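Local coordinates for protein CT253 (Chlamydia trachomatis serovar L2, PDB 6UXC) that is of unknown function but is a predicted lipoprotein with a signal peptide, built as a mixed beta-sheet with helices and belonging to the DUF7499 family, at residues L36-L41 and D150-G155; A43-E48 and Q171-E176. One frame throughout, in Å; residues are numbered along the deposited sequence.

Contact 1 (L36-L41 and D150-G155)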
loop_
_atom_site.group_PDB
_atom_site.type_symbol
_atom_site.label_atom_id
_atom_site.label_comp_id
_atom_site.label_asym_id
_atom_site.label_seq_id
_atom_site.Cartn_x
_atom_site.Cartn_y
_atom_site.Cartn_z
ATOM N N LEU A 36 1.778 -18.859 -8.421
ATOM C CA LEU A 36 2.032 -19.966 -7.510
ATOM C C LEU A 36 1.712 -19.610 -6.065
ATOM O O LEU A 36 2.097 -20.351 -5.147
ATOM C CB LEU A 36 3.488 -20.400 -7.639
ATOM C CG LEU A 36 3.845 -21.838 -7.270
ATOM C CD1 LEU A 36 3.037 -22.854 -8.092
ATOM C CD2 LEU A 36 5.336 -22.035 -7.472
ATOM N N LEU A 37 1.032 -18.492 -5.842
ATOM C CA LEU A 37 0.658 -18.172 -4.477
ATOM C C LEU A 37 -0.800 -18.491 -4.235
ATOM O O LEU A 37 -1.653 -18.197 -5.074
ATOM C CB LEU A 37 0.882 -16.693 -4.185
ATOM C CG LEU A 37 2.251 -16.287 -3.672
ATOM C CD1 LEU A 37 2.132 -14.887 -3.148
ATOM C CD2 LEU A 37 2.775 -17.246 -2.593
ATOM N N PRO A 38 -1.120 -19.081 -3.072
ATOM C CA PRO A 38 -2.518 -19.356 -2.745
ATOM C C PRO A 38 -3.303 -18.145 -2.268
ATOM O O PRO A 38 -4.417 -18.309 -1.767
ATOM C CB PRO A 38 -2.398 -20.409 -1.631
ATOM C CG PRO A 38 -1.127 -20.087 -0.962
ATOM C CD PRO A 38 -0.198 -19.601 -2.052
ATOM N N TRP A 39 -2.763 -16.935 -2.404
ATOM C CA TRP A 39 -3.526 -15.742 -2.106
ATOM C C TRP A 39 -3.127 -14.664 -3.095
ATOM O O TRP A 39 -2.125 -14.774 -3.800
ATOM C CB TRP A 39 -3.330 -15.269 -0.646
ATOM C CG TRP A 39 -1.995 -14.596 -0.362
ATOM C CD1 TRP A 39 -1.706 -13.257 -0.416
ATOM C CD2 TRP A 39 -0.774 -15.247 0.019
ATOM N NE1 TRP A 39 -0.370 -13.044 -0.105
ATOM C CE2 TRP A 39 0.213 -14.244 0.179
ATOM C CE3 TRP A 39 -0.422 -16.571 0.250
ATOM C CZ2 TRP A 39 1.536 -14.539 0.544
ATOM C CZ3 TRP A 39 0.888 -16.858 0.617
ATOM C CH2 TRP A 39 1.846 -15.835 0.758
ATOM N N ASN A 40 -3.918 -13.601 -3.121
ATOM C CA ASN A 40 -3.705 -12.475 -4.015
ATOM C C ASN A 40 -2.836 -11.423 -3.327
ATOM O O ASN A 40 -3.205 -10.904 -2.274
ATOM C CB ASN A 40 -5.064 -11.887 -4.396
ATOM C CG ASN A 40 -4.945 -10.703 -5.297
ATOM O OD1 ASN A 40 -5.133 -9.566 -4.876
ATOM N ND2 ASN A 40 -4.629 -10.959 -6.562
ATOM N N LEU A 41 -1.678 -11.125 -3.920
ATOM C CA LEU A 41 -0.750 -10.185 -3.290
ATOM C C LEU A 41 -1.391 -8.816 -3.094
ATOM O O LEU A 41 -1.260 -8.206 -2.021
ATOM C CB LEU A 41 0.504 -10.080 -4.144
ATOM C CG LEU A 41 1.802 -9.681 -3.480
ATOM C CD1 LEU A 41 2.269 -10.683 -2.378
ATOM C CD2 LEU A 41 2.838 -9.572 -4.570
ATOM N N ASP A 150 7.558 -22.576 2.006
ATOM C CA ASP A 150 6.294 -23.266 1.747
ATOM C C ASP A 150 5.174 -22.280 2.045
ATOM O O ASP A 150 4.694 -22.174 3.178
ATOM C CB ASP A 150 6.176 -24.520 2.602
ATOM C CG ASP A 150 4.982 -25.383 2.215
ATOM O OD1 ASP A 150 4.003 -24.818 1.674
ATOM O OD2 ASP A 150 5.031 -26.608 2.482
ATOM N N TYR A 151 4.772 -21.535 1.018
ATOM C CA TYR A 151 3.724 -20.526 1.163
ATOM C C TYR A 151 2.328 -21.114 1.067
ATOM O O TYR A 151 1.348 -20.360 1.126
ATOM C CB TYR A 151 3.940 -19.407 0.142
ATOM C CG TYR A 151 5.223 -18.716 0.481
ATOM C CD1 TYR A 151 5.332 -17.994 1.677
ATOM C CD2 TYR A 151 6.334 -18.839 -0.322
ATOM C CE1 TYR A 151 6.522 -17.390 2.044
ATOM C CE2 TYR A 151 7.531 -18.238 0.033
ATOM C CZ TYR A 151 7.611 -17.500 1.204
ATOM O OH TYR A 151 8.826 -16.936 1.564
ATOM N N HIS A 152 2.211 -22.428 0.952
ATOM C CA HIS A 152 0.922 -23.069 1.171
ATOM C C HIS A 152 0.766 -23.545 2.613
ATOM O O HIS A 152 -0.309 -23.377 3.204
ATOM C CB HIS A 152 0.749 -24.193 0.138
ATOM C CG HIS A 152 0.747 -23.691 -1.280
ATOM N ND1 HIS A 152 1.904 -23.399 -1.973
ATOM C CD2 HIS A 152 -0.274 -23.388 -2.120
ATOM C CE1 HIS A 152 1.599 -22.958 -3.180
ATOM N NE2 HIS A 152 0.282 -22.942 -3.294
ATOM N N ARG A 153 1.826 -24.070 3.231
ATOM C CA ARG A 153 1.763 -24.390 4.657
ATOM C C ARG A 153 1.787 -23.125 5.513
ATOM O O ARG A 153 1.099 -23.044 6.543
ATOM C CB ARG A 153 2.929 -25.309 5.033
ATOM C CG ARG A 153 2.856 -25.828 6.461
ATOM N N TYR A 154 2.569 -22.129 5.110
ATOM C CA TYR A 154 2.823 -20.944 5.929
ATOM C C TYR A 154 2.554 -19.682 5.128
ATOM O O TYR A 154 3.383 -18.778 5.054
ATOM C CB TYR A 154 4.262 -20.923 6.441
ATOM C CG TYR A 154 4.735 -22.201 7.097
ATOM C CD1 TYR A 154 4.180 -22.641 8.301
ATOM C CD2 TYR A 154 5.759 -22.947 6.546
ATOM C CE1 TYR A 154 4.617 -23.796 8.908
ATOM C CE2 TYR A 154 6.207 -24.113 7.157
ATOM C CZ TYR A 154 5.634 -24.523 8.337
ATOM O OH TYR A 154 6.067 -25.678 8.941
ATOM N N GLY A 155 1.386 -19.626 4.490
ATOM C CA GLY A 155 1.012 -18.487 3.679
ATOM C C GLY A 155 0.306 -17.413 4.498
ATOM O O GLY A 155 0.047 -17.574 5.685
#
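With chi1 of W39 at 75°, its CG sits between the backbone N and the carbonyl carbon; CZ3 and CH2 of the indole come close to Y151 and G155. H152 has its CG beside the backbone N and anti to the carbonyl carbon, and its imidazole lies against P38 CD. The proline ring meets that imidazole over one face: P38 CD lies 3.8 Å from the H152 ring centroid and 21° off the ring normal, a CH-pi contact displaced toward the NE2 and CD2 rim. Beside it, P38 CG touches Y151 O at 3.2 Å. The same carbonyl oxygen faces the edge of the indole, near its plane, at 3.6 Å from W39 CZ3. W39 CZ3 also approaches G155 CA at 3.5 Å, packing against backbone that has no side chain there. On the neighbouring flank L37 CD2 meets Y151 CB at 3.7 Å, while L37 CD1 lies over one face of the indole. Two irregular loops are joined in this way, one leading from strand 19-28 into helix 41-55, the other from strand 131-143 toward helix 165-184. The second loop is shaped by an Asx motif: D150 OD1 accepts from R153 N at 2.8 Å with a nearly straight N-H...O angle of 169°, the donor lying above the carboxylate plane. Y154 N bonds back to D150 O, closing the turn that carries H152. Farther out, W156 and F161 meet the indole of W39, the latter edge-to-face, and Y151 OH bonds to N149 OD1 and M166 N.

Contact 2 (A43-E48 and Q171-E176); sequences AEFSEE and QRLFRE
F174 puts the edge of its ring onto the face of F45, a T-shaped pair with centroids 4.9 Å apart and planes at 87°. The leading atom is F174 CE1, over the centre of the F45 ring and 3.7 Å from F45 CG. This pair lies between helices 41-55 and 165-184, which pack on one mixed sheet; the local axes approach to 11.0 Å and cross at -48°. A second residue of the first helix takes a face of F174: E48 CB stands 3.7 Å from the ring centroid in a CH-pi contact offset toward the CD2-CE2 rim. E48 CG keeps to the CE2 end of that rim, and the carboxylate plane lies nearly parallel to the ring plane. E44 has CG anti to the backbone N (chi1 171°) and an extended chain, which carries its carboxylate to the same ring; OE2 lies in the plane of the F174 ring at its edge, 3.6 Å from F174 CZ. From F45, CE2 also meets L173 CD2 at 4.1 Å, the two side chains crossing at about a right angle.

The next shell sets these groups in place. Both F45 and L173 touch V118 of strand 113-124, which sets them against the sheet, and I49 and R52 of helix 41-55 also contact F174. The polar end of E48 is held by a salt bridge from OE1 to R52 and a hydrogen bond from OE2 to W156. The carboxylate of E44 has its own partner on helix 165-184, where OE2 is hydrogen-bonded to H170 ND1.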
loop_
_atom_site.group_PDB
_atom_site.type_symbol
_atom_site.label_atom_id
_atom_site.label_comp_id
_atom_site.label_asym_id
_atom_site.label_seq_id
_atom_site.Cartn_x
_atom_site.Cartn_y
_atom_site.Cartn_z
ATOM N N ALA A 43 -4.441 -8.169 -2.572
ATOM C CA ALA A 43 -5.388 -8.216 -1.472
ATOM C C ALA A 43 -4.675 -8.205 -0.128
ATOM O O ALA A 43 -5.115 -7.531 0.811
ATOM C CB ALA A 43 -6.286 -9.442 -1.594
ATOM N N GLU A 44 -3.570 -8.955 -0.008
ATOM C CA GLU A 44 -2.775 -8.907 1.210
ATOM C C GLU A 44 -2.307 -7.486 1.478
ATOM O O GLU A 44 -2.418 -6.978 2.604
ATOM C CB GLU A 44 -1.568 -9.840 1.107
ATOM C CG GLU A 44 -0.569 -9.658 2.301
ATOM C CD GLU A 44 0.805 -10.258 2.061
ATOM O OE1 GLU A 44 1.049 -10.858 0.970
ATOM O OE2 GLU A 44 1.646 -10.076 2.991
ATOM N N PHE A 45 -1.694 -6.866 0.475
ATOM C CA PHE A 45 -1.139 -5.536 0.714
ATOM C C PHE A 45 -2.241 -4.550 1.091
ATOM O O PHE A 45 -2.046 -3.703 1.965
ATOM C CB PHE A 45 -0.378 -5.035 -0.511
ATOM C CG PHE A 45 1.060 -5.547 -0.606
ATOM C CD1 PHE A 45 1.349 -6.896 -0.464
ATOM C CD2 PHE A 45 2.088 -4.666 -0.843
ATOM C CE1 PHE A 45 2.683 -7.352 -0.570
ATOM C CE2 PHE A 45 3.413 -5.095 -0.933
ATOM C CZ PHE A 45 3.697 -6.460 -0.823
ATOM N N SER A 46 -3.388 -4.607 0.416
ATOM C CA SER A 46 -4.469 -3.687 0.764
ATOM C C SER A 46 -4.901 -3.859 2.209
ATOM O O SER A 46 -5.088 -2.875 2.942
ATOM C CB SER A 46 -5.665 -3.906 -0.155
ATOM O OG SER A 46 -5.374 -3.543 -1.488
ATOM N N GLU A 47 -5.103 -5.101 2.628
ATOM C CA GLU A 47 -5.585 -5.339 3.976
ATOM C C GLU A 47 -4.540 -4.945 5.010
ATOM O O GLU A 47 -4.861 -4.320 6.029
ATOM C CB GLU A 47 -5.965 -6.800 4.160
ATOM C CG GLU A 47 -6.439 -7.034 5.590
ATOM C CD GLU A 47 -7.043 -8.396 5.801
ATOM O OE1 GLU A 47 -6.800 -8.986 6.868
ATOM O OE2 GLU A 47 -7.742 -8.879 4.891
ATOM N N GLU A 48 -3.278 -5.322 4.778
ATOM C CA GLU A 48 -2.256 -5.088 5.785
ATOM C C GLU A 48 -1.948 -3.601 5.930
ATOM O O GLU A 48 -1.717 -3.120 7.046
ATOM C CB GLU A 48 -0.994 -5.882 5.438
ATOM C CG GLU A 48 -1.149 -7.408 5.583
ATOM C CD GLU A 48 -1.336 -7.857 7.032
ATOM O OE1 GLU A 48 -0.878 -7.142 7.957
ATOM O OE2 GLU A 48 -1.937 -8.926 7.255
ATOM N N GLN A 171 6.384 -7.524 6.295
ATOM C CA GLN A 171 6.160 -6.812 7.547
ATOM C C GLN A 171 6.990 -5.533 7.601
ATOM O O GLN A 171 6.476 -4.459 7.939
ATOM C CB GLN A 171 6.492 -7.748 8.709
ATOM C CG GLN A 171 6.073 -7.252 10.058
ATOM C CD GLN A 171 6.461 -8.225 11.144
ATOM O OE1 GLN A 171 7.601 -8.682 11.198
ATOM N NE2 GLN A 171 5.512 -8.563 12.005
ATOM N N ARG A 172 8.262 -5.616 7.225
ATOM C CA ARG A 172 9.102 -4.420 7.289
ATOM C C ARG A 172 8.625 -3.382 6.280
ATOM O O ARG A 172 8.597 -2.179 6.576
ATOM C CB ARG A 172 10.574 -4.772 7.047
ATOM C CG ARG A 172 11.254 -5.470 8.221
ATOM C CD ARG A 172 12.782 -5.326 8.148
ATOM N NE ARG A 172 13.250 -5.710 6.828
ATOM C CZ ARG A 172 13.485 -6.968 6.458
ATOM N NH1 ARG A 172 13.342 -7.961 7.335
ATOM N NH2 ARG A 172 13.891 -7.224 5.220
ATOM N N LEU A 173 8.245 -3.837 5.087
ATOM C CA LEU A 173 7.763 -2.932 4.057
ATOM C C LEU A 173 6.464 -2.250 4.471
ATOM O O LEU A 173 6.311 -1.035 4.275
ATOM C CB LEU A 173 7.593 -3.712 2.760
ATOM C CG LEU A 173 7.213 -2.945 1.508
ATOM C CD1 LEU A 173 8.181 -1.815 1.197
ATOM C CD2 LEU A 173 7.136 -3.929 0.342
ATOM N N PHE A 174 5.506 -3.004 5.035
ATOM C CA PHE A 174 4.250 -2.385 5.453
ATOM C C PHE A 174 4.515 -1.348 6.537
ATOM O O PHE A 174 3.920 -0.265 6.532
ATOM C CB PHE A 174 3.261 -3.415 5.993
ATOM C CG PHE A 174 2.873 -4.478 5.016
ATOM C CD1 PHE A 174 2.744 -4.218 3.678
ATOM C CD2 PHE A 174 2.601 -5.754 5.469
ATOM C CE1 PHE A 174 2.379 -5.214 2.792
ATOM C CE2 PHE A 174 2.218 -6.753 4.577
ATOM C CZ PHE A 174 2.114 -6.476 3.256
ATOM N N ARG A 175 5.409 -1.671 7.474
ATOM C CA ARG A 175 5.741 -0.720 8.528
ATOM C C ARG A 175 6.318 0.563 7.950
ATOM O O ARG A 175 5.927 1.661 8.364
ATOM C CB ARG A 175 6.736 -1.342 9.495
ATOM C CG ARG A 175 6.176 -2.408 10.394
ATOM C CD ARG A 175 7.327 -2.973 11.189
ATOM N NE ARG A 175 6.957 -4.096 12.035
ATOM C CZ ARG A 175 7.728 -5.159 12.241
ATOM N NH1 ARG A 175 8.907 -5.267 11.638
ATOM N NH2 ARG A 175 7.310 -6.128 13.039
ATOM N N GLU A 176 7.201 0.446 6.953
ATOM C CA GLU A 176 7.818 1.634 6.368
ATOM C C GLU A 176 6.806 2.449 5.582
ATOM O O GLU A 176 6.841 3.688 5.608
ATOM C CB GLU A 176 8.994 1.274 5.454
ATOM C CG GLU A 176 9.738 2.538 4.958
ATOM C CD GLU A 176 11.042 2.266 4.187
ATOM O OE1 GLU A 176 12.032 2.992 4.429
ATOM O OE2 GLU A 176 11.083 1.373 3.334
#

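Contacts 1 and 2 have centres 15 Å apart and alternate along the chain, so the loop 36-41 and the helical segment 43-48 that follows it each meet a partner from the C-terminal part. They join directly at one polar point, a probable hydrogen bond of 2.8 Å between W39 NE1 and E44 OE1. A single residue just after segment 150-155, W156, has partners in both contacts. The centre of contact 1, at the surface, is about 19 Å from the centre of the chain; that of contact 2, buried, is about 6 Å from it. The sodium ion is bound by L53, H54, S56 and L59, at and just beyond the C-terminal end of helix 41-55, the helix that carries 43-48.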